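Local coordinates for nitrogenase molybdenum-iron protein alpha chain (Clostridium pasteurianum, PDB 4WES) that forms, with the beta chain, the component of nitrogenase that reduces dinitrogen to ammonia at an iron-molybdenum cluster with the release of hydrogen, at residues 222-225 with 226-230; 495-498 with 499-503; 245-248 with 249-252; 349-352 with 353-356; 291-294 with 295-299. All coordinates share one frame; numbering follows the deposited sequence. Where two conformers were deposited one is given.

Overall arrangement
All five contacts are local, each made within a helix or a helical turn of the alpha chain, and three pairs of them touch, linking four of the five. Interaction 1 packs on interaction 5 through Leu229 and Leu296, whose CD2 atoms are 3.7 Å apart. Interaction 5 meets interaction 4 by a weak hydrogen bond from Gly291 N to Asn353 OD1 (3.1 Å), and interaction 4 packs on interaction 2, with Met354 CE 3.5 Å from Phe499 CD1. Interactions 4 and 1 lie nearest the iron-molybdenum cluster, at about 7 Å from the Thr350 side chain and about 9 Å from that of Met225. Interaction 3 touches none; its nearest atoms lie about 6 Å from interaction 1.

Interaction 1 (222-225 with 226-230); sequences AWEM and DRVLE
Glu224 and Arg227, one helical turn apart, form a bidentate salt bridge. Arg227 NH2 donates to Glu224 OE1 at 2.8 Å and Arg227 NE to Glu224 OE2 at 2.9 Å, so the guanidinium presents its NE side, one nitrogen to each oxygen. Both oxygens are met syn, with donors tilted out of the carboxylate plane, and both bonds are nearly straight. The acceptors lie close to the guanidinium plane, although the carboxylate is turned 31° against it. A bend in the Glu224 chain at chi2 (59°) and another in Arg227 at chi3 (67°) bring the two ends side by side, and the paired bonds should restrict rotation of both groups. Val228 CG2 rests over one guanidinium face, toward its rim. Glu224 OE1 also accepts from Arg494 N, while Arg227 NH1 forms a second salt bridge with Glu319.

Beneath the pair runs ordinary helix bonding, from Asp226 N to Ala222 O (2.8 Å), from Arg227 N to Trp223 O (3.0 Å) and from Leu229 N to Met225 O (3.0 Å). The bond from Val228 N to Glu224 O is weak. Leu229 folds back over this backbone, its CG 3.3 Å from Met225 O.

Helix 221-232 is the crossover of a beta-alpha-beta unit between parallel strands 209-215 and 235-239. Met225 and Leu229 face strand 209-215, Val228 and Leu229 meet Leu296 of helix 289-303, and Arg227 lies against helix 492-507.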
loop_
_atom_site.group_PDB
_atom_site.type_symbol
_atom_site.label_atom_id
_atom_site.label_comp_id
_atom_site.label_asym_id
_atom_site.label_seq_id
_atom_site.Cartn_x
_atom_site.Cartn_y
_atom_site.Cartn_z
ATOM N N ALA A 222 -31.633 -8.593 6.706
ATOM C CA ALA A 222 -32.544 -9.189 7.680
ATOM C C ALA A 222 -32.450 -8.471 9.017
ATOM O O ALA A 222 -33.461 -8.239 9.700
ATOM C CB ALA A 222 -32.265 -10.654 7.874
ATOM N N TRP A 223 -31.229 -8.096 9.424
ATOM C CA TRP A 223 -31.081 -7.359 10.666
ATOM C C TRP A 223 -31.821 -6.030 10.618
ATOM O O TRP A 223 -32.368 -5.572 11.631
ATOM C CB TRP A 223 -29.610 -7.164 11.009
ATOM C CG TRP A 223 -28.901 -8.439 11.310
ATOM C CD1 TRP A 223 -29.423 -9.544 11.954
ATOM C CD2 TRP A 223 -27.542 -8.764 11.016
ATOM N NE1 TRP A 223 -28.463 -10.510 12.098
ATOM C CE2 TRP A 223 -27.302 -10.065 11.533
ATOM C CE3 TRP A 223 -26.485 -8.082 10.396
ATOM C CZ2 TRP A 223 -26.102 -10.697 11.397
ATOM C CZ3 TRP A 223 -25.268 -8.730 10.258
ATOM C CH2 TRP A 223 -25.089 -10.021 10.781
ATOM N N GLU A 224 -31.857 -5.399 9.449
ATOM C CA GLU A 224 -32.571 -4.131 9.319
ATOM C C GLU A 224 -34.088 -4.331 9.390
ATOM O O GLU A 224 -34.770 -3.524 10.037
ATOM C CB GLU A 224 -32.115 -3.416 8.032
ATOM C CG GLU A 224 -32.921 -2.171 7.703
ATOM C CD GLU A 224 -32.943 -1.047 8.723
ATOM O OE1 GLU A 224 -33.787 -0.147 8.540
ATOM O OE2 GLU A 224 -32.110 -1.068 9.672
ATOM N N MET A 225 -34.627 -5.348 8.728
ATOM C CA MET A 225 -36.039 -5.726 8.856
ATOM C C MET A 225 -36.377 -5.948 10.318
ATOM O O MET A 225 -37.400 -5.485 10.849
ATOM C CB MET A 225 -36.318 -7.043 8.098
ATOM C CG MET A 225 -36.180 -6.947 6.584
ATOM S SD MET A 225 -36.475 -8.535 5.759
ATOM C CE MET A 225 -35.649 -8.230 4.210
ATOM N N ASP A 226 -35.536 -6.780 10.951
ATOM C CA ASP A 226 -35.811 -7.182 12.334
ATOM C C ASP A 226 -35.823 -5.989 13.244
ATOM O O ASP A 226 -36.611 -5.918 14.199
ATOM C CB ASP A 226 -34.782 -8.210 12.836
ATOM C CG ASP A 226 -34.884 -9.534 12.120
ATOM O OD1 ASP A 226 -35.806 -9.723 11.295
ATOM O OD2 ASP A 226 -34.022 -10.388 12.418
ATOM N N ARG A 227 -34.937 -5.019 13.033
ATOM C CA ARG A 227 -34.884 -3.823 13.877
ATOM C C ARG A 227 -36.254 -3.156 13.933
ATOM O O ARG A 227 -36.746 -2.788 15.021
ATOM C CB ARG A 227 -33.848 -2.853 13.288
ATOM C CG ARG A 227 -33.661 -1.583 14.096
ATOM C CD ARG A 227 -32.692 -0.627 13.447
ATOM N NE ARG A 227 -33.185 -0.082 12.198
ATOM C CZ ARG A 227 -34.092 0.887 12.082
ATOM N NH1 ARG A 227 -34.584 1.473 13.172
ATOM N NH2 ARG A 227 -34.542 1.257 10.896
ATOM N N VAL A 228 -36.862 -2.986 12.765
ATOM C CA VAL A 228 -38.161 -2.316 12.682
ATOM C C VAL A 228 -39.284 -3.184 13.225
ATOM O O VAL A 228 -40.152 -2.707 13.957
ATOM C CB VAL A 228 -38.457 -1.828 11.238
ATOM C CG1 VAL A 228 -39.829 -1.264 11.095
ATOM C CG2 VAL A 228 -37.450 -0.757 10.913
ATOM N N LEU A 229 -39.274 -4.472 12.901
ATOM C CA LEU A 229 -40.323 -5.374 13.385
ATOM C C LEU A 229 -40.300 -5.444 14.904
ATOM O O LEU A 229 -41.368 -5.430 15.554
ATOM C CB LEU A 229 -40.137 -6.767 12.774
ATOM C CG LEU A 229 -40.394 -6.850 11.274
ATOM C CD1 LEU A 229 -39.972 -8.204 10.718
ATOM C CD2 LEU A 229 -41.834 -6.540 10.954
ATOM N N GLU A 230 -39.111 -5.542 15.483
ATOM C CA GLU A 230 -39.007 -5.623 16.933
ATOM C C GLU A 230 -39.413 -4.295 17.599
ATOM O O GLU A 230 -40.016 -4.324 18.699
ATOM C CB GLU A 230 -37.583 -6.059 17.320
ATOM C CG GLU A 230 -37.372 -7.523 16.938
ATOM C CD GLU A 230 -35.945 -8.052 17.028
ATOM O OE1 GLU A 230 -35.806 -9.303 16.932
ATOM O OE2 GLU A 230 -34.960 -7.293 17.224
#

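Interaction 2 (495-498 with 499-503); sequences GVVN and FGHEL
Val497 and His501 meet one turn apart in an i to i+4 contact within the alpha-helix 492-507, which packs against helices 306-334 and 352-357 and strand 460-462. Four successive backbone bonds define the helical repeat. Phe499 N donates to Gly495 O at 2.9 Å, Gly500 N to Val496 O at 2.8 Å, His501 N to Val497 O at 3.1 Å and Glu502 N to Asn498 O at 3.1 Å.

Residues on different sides of the helix serve different neighbours. Phe499 turns to helix 352-357, where it touches Met354; it reaches strand 460-462 as well, at Phe462, and stacks edge-to-face with Tyr490. On the side of helix 306-334, Val497 packs on Ile323, and His501 NE2 is hydrogen-bonded to Asp326, which would fix the rotation of the imidazole. The same ring stacks edge-to-face with Phe330. Asn498 turns its amide to the loop before the helix, where ND2 donates to Pro489 O.

Glu502 bends at chi2 (-70°), and its CG lies 3.4 Å from Asn498 O, alongside the backbone bond that its own N makes there. The side chain also packs against Gln308 of the neighbouring beta chain. Val497 and His501 point the same way. With CG1 of Val497 anti to its own N (chi1 174°), that methyl meets the edge of the imidazole in the ring plane, 3.7 Å from His501 CD2.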
loop_
_atom_site.group_PDB
_atom_site.type_symbol
_atom_site.label_atom_id
_atom_site.label_comp_id
_atom_site.label_asym_id
_atom_site.label_seq_id
_atom_site.Cartn_x
_atom_site.Cartn_y
_atom_site.Cartn_z
ATOM N N GLY A 495 -32.081 0.837 4.524
ATOM C CA GLY A 495 -31.667 0.339 3.225
ATOM C C GLY A 495 -32.005 1.256 2.068
ATOM O O GLY A 495 -31.236 1.338 1.112
ATOM N N VAL A 496 -33.155 1.912 2.113
ATOM C CA VAL A 496 -33.498 2.851 1.050
ATOM C C VAL A 496 -32.401 3.931 0.966
ATOM O O VAL A 496 -32.005 4.316 -0.136
ATOM C CB VAL A 496 -34.882 3.493 1.272
ATOM C CG1 VAL A 496 -35.224 4.420 0.130
ATOM C CG2 VAL A 496 -35.975 2.460 1.430
ATOM N N VAL A 497 -31.984 4.436 2.124
ATOM C CA VAL A 497 -30.963 5.480 2.149
ATOM C C VAL A 497 -29.638 4.949 1.601
ATOM O O VAL A 497 -28.970 5.628 0.804
ATOM C CB VAL A 497 -30.841 6.035 3.565
ATOM C CG1 VAL A 497 -29.682 7.024 3.670
ATOM C CG2 VAL A 497 -32.167 6.666 4.015
ATOM N N ASN A 498 -29.224 3.748 2.033
ATOM C CA ASN A 498 -27.975 3.189 1.541
ATOM C C ASN A 498 -28.027 3.015 0.009
ATOM O O ASN A 498 -27.077 3.373 -0.710
ATOM C CB ASN A 498 -27.673 1.883 2.230
ATOM C CG ASN A 498 -27.447 2.032 3.714
ATOM O OD1 ASN A 498 -27.016 3.092 4.188
ATOM N ND2 ASN A 498 -27.654 0.944 4.448
ATOM N N PHE A 499 -29.118 2.431 -0.457
ATOM C CA PHE A 499 -29.289 2.164 -1.878
ATOM C C PHE A 499 -29.320 3.471 -2.664
ATOM O O PHE A 499 -28.643 3.591 -3.696
ATOM C CB PHE A 499 -30.617 1.408 -2.082
ATOM C CG PHE A 499 -30.941 1.136 -3.522
ATOM C CD1 PHE A 499 -31.751 1.972 -4.266
ATOM C CD2 PHE A 499 -30.467 0.009 -4.160
ATOM C CE1 PHE A 499 -32.029 1.726 -5.608
ATOM C CE2 PHE A 499 -30.764 -0.242 -5.490
ATOM C CZ PHE A 499 -31.536 0.614 -6.192
ATOM N N GLY A 500 -30.088 4.443 -2.206
ATOM C CA GLY A 500 -30.207 5.679 -2.954
ATOM C C GLY A 500 -28.916 6.446 -3.069
ATOM O O GLY A 500 -28.579 6.940 -4.152
ATOM N N HIS A 501 -28.143 6.529 -2.000
ATOM C CA HIS A 501 -26.874 7.235 -2.087
ATOM C C HIS A 501 -25.911 6.531 -3.004
ATOM O O HIS A 501 -25.147 7.181 -3.729
ATOM C CB HIS A 501 -26.276 7.533 -0.714
ATOM C CG HIS A 501 -26.904 8.708 -0.050
ATOM N ND1 HIS A 501 -26.832 9.985 -0.572
ATOM C CD2 HIS A 501 -27.689 8.777 1.051
ATOM C CE1 HIS A 501 -27.513 10.798 0.219
ATOM N NE2 HIS A 501 -28.069 10.088 1.190
ATOM N N GLU A 502 -25.866 5.201 -2.950
ATOM C CA GLU A 502 -25.012 4.476 -3.855
ATOM C C GLU A 502 -25.414 4.704 -5.310
ATOM O O GLU A 502 -24.553 4.775 -6.213
ATOM C CB GLU A 502 -24.969 2.993 -3.492
ATOM C CG GLU A 502 -24.146 2.735 -2.242
ATOM C CD GLU A 502 -22.644 2.944 -2.410
ATOM O OE1 GLU A 502 -22.164 2.784 -3.499
ATOM O OE2 GLU A 502 -21.978 3.176 -1.384
ATOM N N LEU A 503 -26.709 4.753 -5.572
ATOM C CA LEU A 503 -27.217 4.916 -6.915
ATOM C C LEU A 503 -26.896 6.301 -7.461
ATOM O O LEU A 503 -26.381 6.443 -8.591
ATOM C CB LEU A 503 -28.696 4.607 -6.972
ATOM C CG LEU A 503 -29.310 4.630 -8.387
ATOM C CD1 LEU A 503 -28.544 3.759 -9.345
ATOM C CD2 LEU A 503 -30.767 4.209 -8.282
#

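Interaction 3 (245-248 with 249-252); sequences TYEK and VQNA
Residues 246-250 make a short helix, bonded from Val249 N to Thr245 O (3.2 Å) and from Gln250 N to Tyr246 O (2.9 Å). Thr245 is its N-cap, with OG1 accepting from Lys248 N at 3.0 Å. At the other end Asn251 is the first residue to leave helical angles, and its N makes only weak bonds to the carbonyls of Glu247 and Lys248.

The Asn251 side chain reinforces this end. Its ND2 donates to Glu247 O at 3.0 Å from above the carbonyl plane, and the same nitrogen lies 3.7 Å from Glu247 CG. With CG of Asn251 placed beside its own N (chi1 -71°), the amide turns back along the helix. Its OD1 accepts from Lys203 N, so both ends of the amide are engaged.

Tyr246 and Gln250 cross obliquely, ring and amide planes 39° apart. Gln250 CD lies 3.5 Å from Tyr246 CE2, and the extended Gln250 chain carries NE2 toward the phenol end of the ring. A water joins the two tips, 2.7 Å from Tyr246 OH and accepting from Gln250 NE2 at 3.1 Å. The hydroxyl is also hydrogen-bonded to His170.

In sequence this helix falls between strands 235-239 and 257-260 of one parallel sheet, with strand 209-215 between them. His170 belongs to strand 169-172 of another sheet, Asn251 O accepts from Asn237 of strand 235-239, and Ala252 O from Asn211 of strand 209-215.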
loop_
_atom_site.group_PDB
_atom_site.type_symbol
_atom_site.label_atom_id
_atom_site.label_comp_id
_atom_site.label_asym_id
_atom_site.label_seq_id
_atom_site.Cartn_x
_atom_site.Cartn_y
_atom_site.Cartn_z
ATOM N N THR A 245 -29.855 -19.771 13.147
ATOM C CA THR A 245 -29.368 -20.973 13.791
ATOM C C THR A 245 -30.197 -22.164 13.343
ATOM O O THR A 245 -31.391 -22.039 12.988
ATOM C CB THR A 245 -29.448 -20.886 15.325
ATOM O OG1 THR A 245 -30.818 -20.775 15.697
ATOM C CG2 THR A 245 -28.621 -19.736 15.836
ATOM N N TYR A 246 -29.589 -23.344 13.438
ATOM C CA TYR A 246 -30.310 -24.574 13.160
ATOM C C TYR A 246 -31.546 -24.706 14.043
ATOM O O TYR A 246 -32.643 -25.074 13.593
ATOM C CB TYR A 246 -29.343 -25.750 13.345
ATOM C CG TYR A 246 -29.922 -27.089 13.019
ATOM C CD1 TYR A 246 -30.056 -27.509 11.707
ATOM C CD2 TYR A 246 -30.324 -27.971 14.037
ATOM C CE1 TYR A 246 -30.564 -28.737 11.383
ATOM C CE2 TYR A 246 -30.820 -29.218 13.708
ATOM C CZ TYR A 246 -30.953 -29.607 12.401
ATOM O OH TYR A 246 -31.473 -30.832 12.104
ATOM N N GLU A 247 -31.395 -24.391 15.339
ATOM C CA GLU A 247 -32.503 -24.511 16.277
ATOM C C GLU A 247 -33.658 -23.594 15.901
ATOM O O GLU A 247 -34.830 -23.967 16.064
ATOM C CB GLU A 247 -31.992 -24.241 17.678
ATOM C CG GLU A 247 -33.066 -24.305 18.757
ATOM C CD GLU A 247 -32.451 -24.081 20.106
ATOM O OE1 GLU A 247 -32.739 -23.023 20.699
ATOM O OE2 GLU A 247 -31.686 -24.959 20.558
ATOM N N LYS A 248 -33.372 -22.398 15.405
ATOM C CA LYS A 248 -34.471 -21.524 14.994
ATOM C C LYS A 248 -35.232 -22.127 13.828
ATOM O O LYS A 248 -36.469 -22.021 13.752
ATOM C CB LYS A 248 -34.004 -20.092 14.705
ATOM C CG LYS A 248 -33.773 -19.374 16.026
ATOM C CD LYS A 248 -32.994 -18.107 16.035
ATOM C CE LYS A 248 -33.736 -17.001 15.406
ATOM N NZ LYS A 248 -33.038 -15.647 15.499
ATOM N N VAL A 249 -34.529 -22.737 12.864
ATOM C CA VAL A 249 -35.241 -23.393 11.796
ATOM C C VAL A 249 -36.085 -24.560 12.334
ATOM O O VAL A 249 -37.234 -24.761 11.916
ATOM C CB VAL A 249 -34.281 -23.833 10.676
ATOM C CG1 VAL A 249 -35.037 -24.438 9.518
ATOM C CG2 VAL A 249 -33.424 -22.655 10.179
ATOM N N GLN A 250 -35.531 -25.319 13.274
ATOM C CA GLN A 250 -36.309 -26.397 13.914
ATOM C C GLN A 250 -37.586 -25.934 14.575
ATOM O O GLN A 250 -38.541 -26.697 14.676
ATOM C CB GLN A 250 -35.474 -27.108 14.973
ATOM C CG GLN A 250 -34.356 -27.977 14.433
ATOM C CD GLN A 250 -33.704 -28.733 15.562
ATOM O OE1 GLN A 250 -33.230 -28.102 16.519
ATOM N NE2 GLN A 250 -33.687 -30.048 15.465
ATOM N N ASN A 251 -37.600 -24.686 15.025
ATOM C CA ASN A 251 -38.758 -24.098 15.664
ATOM C C ASN A 251 -39.537 -23.129 14.773
ATOM O O ASN A 251 -40.337 -22.336 15.268
ATOM C CB ASN A 251 -38.346 -23.432 16.962
ATOM C CG ASN A 251 -37.978 -24.431 18.020
ATOM O OD1 ASN A 251 -38.847 -25.098 18.570
ATOM N ND2 ASN A 251 -36.701 -24.584 18.278
ATOM N N ALA A 252 -39.404 -23.264 13.451
ATOM C CA ALA A 252 -40.115 -22.366 12.569
ATOM C C ALA A 252 -41.650 -22.500 12.731
ATOM O O ALA A 252 -42.382 -21.569 12.427
ATOM C CB ALA A 252 -39.732 -22.573 11.115
HETATM O O HOH W 1 -33.853 -31.762 12.946
#

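Interaction 4 (349-352 with 353-356); sequences HTYM and NMLK
Met354 reaches back one turn to lie alongside Tyr351, both side chains pointing the same way. Its CB sits 3.7 Å from Tyr351 O. CG then leaves anti to the Met354 N (chi1 -179°), and SD packs near Val496 of helix 492-507. The bend at the thioether (chi3 53°) turns CE back onto the tyrosine, where it meets the ring obliquely, 3.5 Å from both CD1 and CE1 of Tyr351. The Tyr351 hydroxyl is hydrogen-bonded to Tyr484.

The backbone is irregular here. Tyr351 O receives weak bonds from the N atoms of Met354 and Leu355, and a regular bond returns only with Lys356 N to Met352 O at 2.9 Å. Water fills in for the missing helix bonds. One molecule takes protons from Asn353 N (2.9 Å) and Asn353 ND2 (3.0 Å) and lies within hydrogen-bonding distance of His349 O, the carbonyl one turn back; another donates to Thr350 O (2.6 Å) and accepts from Met354 N (2.9 Å). Asn353 ND2 also donates to Ile287 O.

This is a water-inserted break between helices 347-350 and 352-357, which follow strand 338-343 and lead to the parallel strand 361-367. The first helix starts at the cluster pocket, to which Ser346 and Arg347 contribute.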
loop_
_atom_site.group_PDB
_atom_site.type_symbol
_atom_site.label_atom_id
_atom_site.label_comp_id
_atom_site.label_asym_id
_atom_site.label_seq_id
_atom_site.Cartn_x
_atom_site.Cartn_y
_atom_site.Cartn_z
ATOM N N HIS A 349 -38.423 -7.778 -9.271
ATOM C CA HIS A 349 -39.728 -7.285 -8.894
ATOM C C HIS A 349 -39.665 -6.444 -7.614
ATOM O O HIS A 349 -40.190 -5.321 -7.542
ATOM C CB HIS A 349 -40.687 -8.456 -8.709
ATOM C CG HIS A 349 -42.078 -8.042 -8.399
ATOM N ND1 HIS A 349 -43.015 -8.909 -7.878
ATOM C CD2 HIS A 349 -42.695 -6.839 -8.535
ATOM C CE1 HIS A 349 -44.149 -8.248 -7.729
ATOM N NE2 HIS A 349 -43.985 -7.000 -8.122
ATOM N N THR A 350 -39.003 -6.983 -6.589
ATOM C CA THR A 350 -39.087 -6.320 -5.284
ATOM C C THR A 350 -38.421 -4.936 -5.254
ATOM O O THR A 350 -38.808 -4.113 -4.440
ATOM C CB THR A 350 -38.608 -7.246 -4.176
ATOM O OG1 THR A 350 -37.288 -7.651 -4.478
ATOM C CG2 THR A 350 -39.541 -8.411 -4.011
ATOM N N TYR A 351 -37.423 -4.691 -6.124
ATOM C CA TYR A 351 -36.790 -3.376 -6.206
ATOM C C TYR A 351 -37.586 -2.320 -6.999
ATOM O O TYR A 351 -37.225 -1.146 -7.003
ATOM C CB TYR A 351 -35.329 -3.505 -6.730
ATOM C CG TYR A 351 -34.397 -3.854 -5.592
ATOM C CD1 TYR A 351 -33.660 -2.861 -4.980
ATOM C CD2 TYR A 351 -34.283 -5.150 -5.111
ATOM C CE1 TYR A 351 -32.883 -3.139 -3.882
ATOM C CE2 TYR A 351 -33.490 -5.457 -4.002
ATOM C CZ TYR A 351 -32.781 -4.451 -3.384
ATOM O OH TYR A 351 -32.035 -4.664 -2.263
ATOM N N MET A 352 -38.654 -2.734 -7.674
ATOM C CA MET A 352 -39.351 -1.803 -8.567
ATOM C C MET A 352 -39.967 -0.624 -7.838
ATOM O O MET A 352 -39.929 0.508 -8.355
ATOM C CB MET A 352 -40.434 -2.545 -9.344
ATOM C CG MET A 352 -39.853 -3.347 -10.492
ATOM S SD MET A 352 -41.114 -4.258 -11.390
ATOM C CE MET A 352 -40.148 -4.804 -12.795
ATOM N N ASN A 353 -40.595 -0.841 -6.676
ATOM C CA ASN A 353 -41.292 0.271 -6.050
ATOM C C ASN A 353 -40.340 1.366 -5.565
ATOM O O ASN A 353 -40.694 2.540 -5.581
ATOM C CB ASN A 353 -42.230 -0.194 -4.926
ATOM C CG ASN A 353 -41.514 -0.525 -3.612
ATOM O OD1 ASN A 353 -41.277 0.347 -2.784
ATOM N ND2 ASN A 353 -41.165 -1.774 -3.415
ATOM N N MET A 354 -39.117 0.966 -5.196
ATOM C CA MET A 354 -38.117 1.923 -4.763
ATOM C C MET A 354 -37.701 2.786 -5.952
ATOM O O MET A 354 -37.673 4.026 -5.873
ATOM C CB MET A 354 -36.937 1.184 -4.142
ATOM C CG MET A 354 -35.872 2.134 -3.638
ATOM S SD MET A 354 -34.901 1.513 -2.284
ATOM C CE MET A 354 -34.312 -0.064 -2.917
ATOM N N LEU A 355 -37.392 2.156 -7.082
ATOM C CA LEU A 355 -37.050 2.929 -8.282
ATOM C C LEU A 355 -38.178 3.874 -8.680
ATOM O O LEU A 355 -37.931 5.041 -9.023
ATOM C CB LEU A 355 -36.699 1.996 -9.427
ATOM C CG LEU A 355 -35.400 1.208 -9.218
ATOM C CD1 LEU A 355 -35.179 0.245 -10.363
ATOM C CD2 LEU A 355 -34.197 2.114 -9.067
ATOM N N LYS A 356 -39.416 3.386 -8.612
ATOM C CA LYS A 356 -40.535 4.230 -9.004
ATOM C C LYS A 356 -40.654 5.445 -8.078
ATOM O O LYS A 356 -40.898 6.557 -8.549
ATOM C CB LYS A 356 -41.836 3.438 -8.979
ATOM C CG LYS A 356 -43.015 4.225 -9.531
ATOM C CD LYS A 356 -44.257 3.372 -9.692
ATOM C CE LYS A 356 -45.430 4.210 -10.196
ATOM N NZ LYS A 356 -46.678 3.409 -10.093
HETATM O O HOH W 2 -41.633 -3.433 -5.894
HETATM O O HOH W 3 -38.491 -1.561 -3.999
#

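Interaction 5 (291-294 with 295-299); sequences GIVE and TLRDM
Thr295 and Gly291 are joined by two hydrogen bonds to one carbonyl. Gly291 O accepts from Thr295 N at 2.9 Å and from Thr295 OG1 at 2.8 Å, the two donors arriving from opposite faces of the carbonyl plane. OG1 stands beside the Thr295 N (chi1 -65°), which turns the hydroxyl back along the helix; it also accepts from Asn285 N, so this buried oxygen has partners for both roles. Backbone bonds continue the pattern from Leu296 N to Ile292 O (2.9 Å), Arg297 N to Val293 O (3.0 Å) and Asp298 N to Glu294 O (2.8 Å).

These are the i to i+4 bonds of the alpha-helix 289-303, which follows strand 281-283 and packs against helices 221-232 and 306-334.

Apolar contacts follow the same spacing. Ile292 CG2 touches Leu296 CD1 at 3.9 Å, and Leu296 goes on to Thr312 and Ile316 of helix 306-334.

Among the charged side chains, Arg297 extends from CG to NE alongside Val293; in the conformer given, Val293 CG1 lies over one guanidinium face, toward its rim. NE of Arg297 forms a salt bridge with Glu313. The like-charged Glu294 and Asp298 run side by side, Glu294 OE2 4.8 Å from Asp298 OD2.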
loop_
_atom_site.group_PDB
_atom_site.type_symbol
_atom_site.label_atom_id
_atom_site.label_comp_id
_atom_site.label_asym_id
_atom_site.label_seq_id
_atom_site.Cartn_x
_atom_site.Cartn_y
_atom_site.Cartn_z
ATOM N N GLY A 291 -43.012 -0.422 -0.312
ATOM C CA GLY A 291 -43.076 -1.842 -0.022
ATOM C C GLY A 291 -43.156 -2.142 1.459
ATOM O O GLY A 291 -44.027 -2.894 1.906
ATOM N N ILE A 292 -42.256 -1.547 2.211
ATOM C CA ILE A 292 -42.191 -1.748 3.643
ATOM C C ILE A 292 -43.463 -1.288 4.324
ATOM O O ILE A 292 -44.015 -2.000 5.191
ATOM C CB ILE A 292 -40.992 -0.981 4.242
ATOM C CG1 ILE A 292 -39.674 -1.458 3.655
ATOM C CG2 ILE A 292 -40.996 -1.097 5.758
ATOM C CD1 ILE A 292 -38.577 -0.415 3.741
ATOM N N VAL A 293 -43.923 -0.104 3.981
ATOM C CA VAL A 293 -45.121 0.467 4.603
ATOM C C VAL A 293 -46.334 -0.440 4.382
ATOM O O VAL A 293 -47.112 -0.735 5.288
ATOM C CB VAL A 293 -45.388 1.881 4.071
ATOM C CG1 VAL A 293 -46.761 2.388 4.493
ATOM C CG2 VAL A 293 -44.334 2.825 4.577
ATOM N N GLU A 294 -46.496 -0.875 3.132
ATOM C CA GLU A 294 -47.619 -1.770 2.778
ATOM C C GLU A 294 -47.501 -3.086 3.558
ATOM O O GLU A 294 -48.502 -3.587 4.082
ATOM C CB GLU A 294 -47.653 -2.044 1.272
ATOM C CG GLU A 294 -48.699 -3.040 0.841
ATOM C CD GLU A 294 -48.797 -3.168 -0.672
ATOM O OE1 GLU A 294 -47.751 -3.258 -1.347
ATOM O OE2 GLU A 294 -49.936 -3.169 -1.176
ATOM N N THR A 295 -46.287 -3.634 3.628
ATOM C CA THR A 295 -46.059 -4.882 4.353
ATOM C C THR A 295 -46.472 -4.721 5.823
ATOM O O THR A 295 -47.194 -5.561 6.377
ATOM C CB THR A 295 -44.575 -5.261 4.281
ATOM O OG1 THR A 295 -44.199 -5.540 2.928
ATOM C CG2 THR A 295 -44.294 -6.480 5.150
ATOM N N LEU A 296 -45.983 -3.684 6.475
ATOM C CA LEU A 296 -46.257 -3.486 7.891
ATOM C C LEU A 296 -47.748 -3.291 8.114
ATOM O O LEU A 296 -48.319 -3.762 9.100
ATOM C CB LEU A 296 -45.465 -2.299 8.431
ATOM C CG LEU A 296 -43.946 -2.471 8.446
ATOM C CD1 LEU A 296 -43.297 -1.158 8.882
ATOM C CD2 LEU A 296 -43.536 -3.598 9.376
ATOM N N ARG A 297 -48.411 -2.557 7.228
ATOM C CA ARG A 297 -49.845 -2.354 7.351
ATOM C C ARG A 297 -50.634 -3.649 7.108
ATOM O O ARG A 297 -51.620 -3.916 7.796
ATOM C CB ARG A 297 -50.306 -1.210 6.450
ATOM C CG ARG A 297 -49.842 0.145 6.981
ATOM C CD ARG A 297 -50.101 1.276 6.027
ATOM N NE ARG A 297 -49.770 2.513 6.690
ATOM C CZ ARG A 297 -49.613 3.675 6.070
ATOM N NH1 ARG A 297 -49.690 3.742 4.747
ATOM N NH2 ARG A 297 -49.350 4.752 6.776
ATOM N N ASP A 298 -50.161 -4.488 6.199
ATOM C CA ASP A 298 -50.817 -5.787 5.984
ATOM C C ASP A 298 -50.680 -6.677 7.220
ATOM O O ASP A 298 -51.617 -7.384 7.611
ATOM C CB ASP A 298 -50.189 -6.503 4.790
ATOM C CG ASP A 298 -50.607 -5.941 3.433
ATOM O OD1 ASP A 298 -51.630 -5.243 3.345
ATOM O OD2 ASP A 298 -49.952 -6.311 2.447
ATOM N N MET A 299 -49.484 -6.665 7.804
ATOM C CA MET A 299 -49.225 -7.467 8.998
ATOM C C MET A 299 -50.148 -7.004 10.123
ATOM O O MET A 299 -50.770 -7.821 10.822
ATOM C CB MET A 299 -47.783 -7.313 9.455
ATOM C CG MET A 299 -46.785 -7.941 8.529
ATOM S SD MET A 299 -45.098 -7.597 9.056
ATOM C CE MET A 299 -45.054 -8.588 10.546
#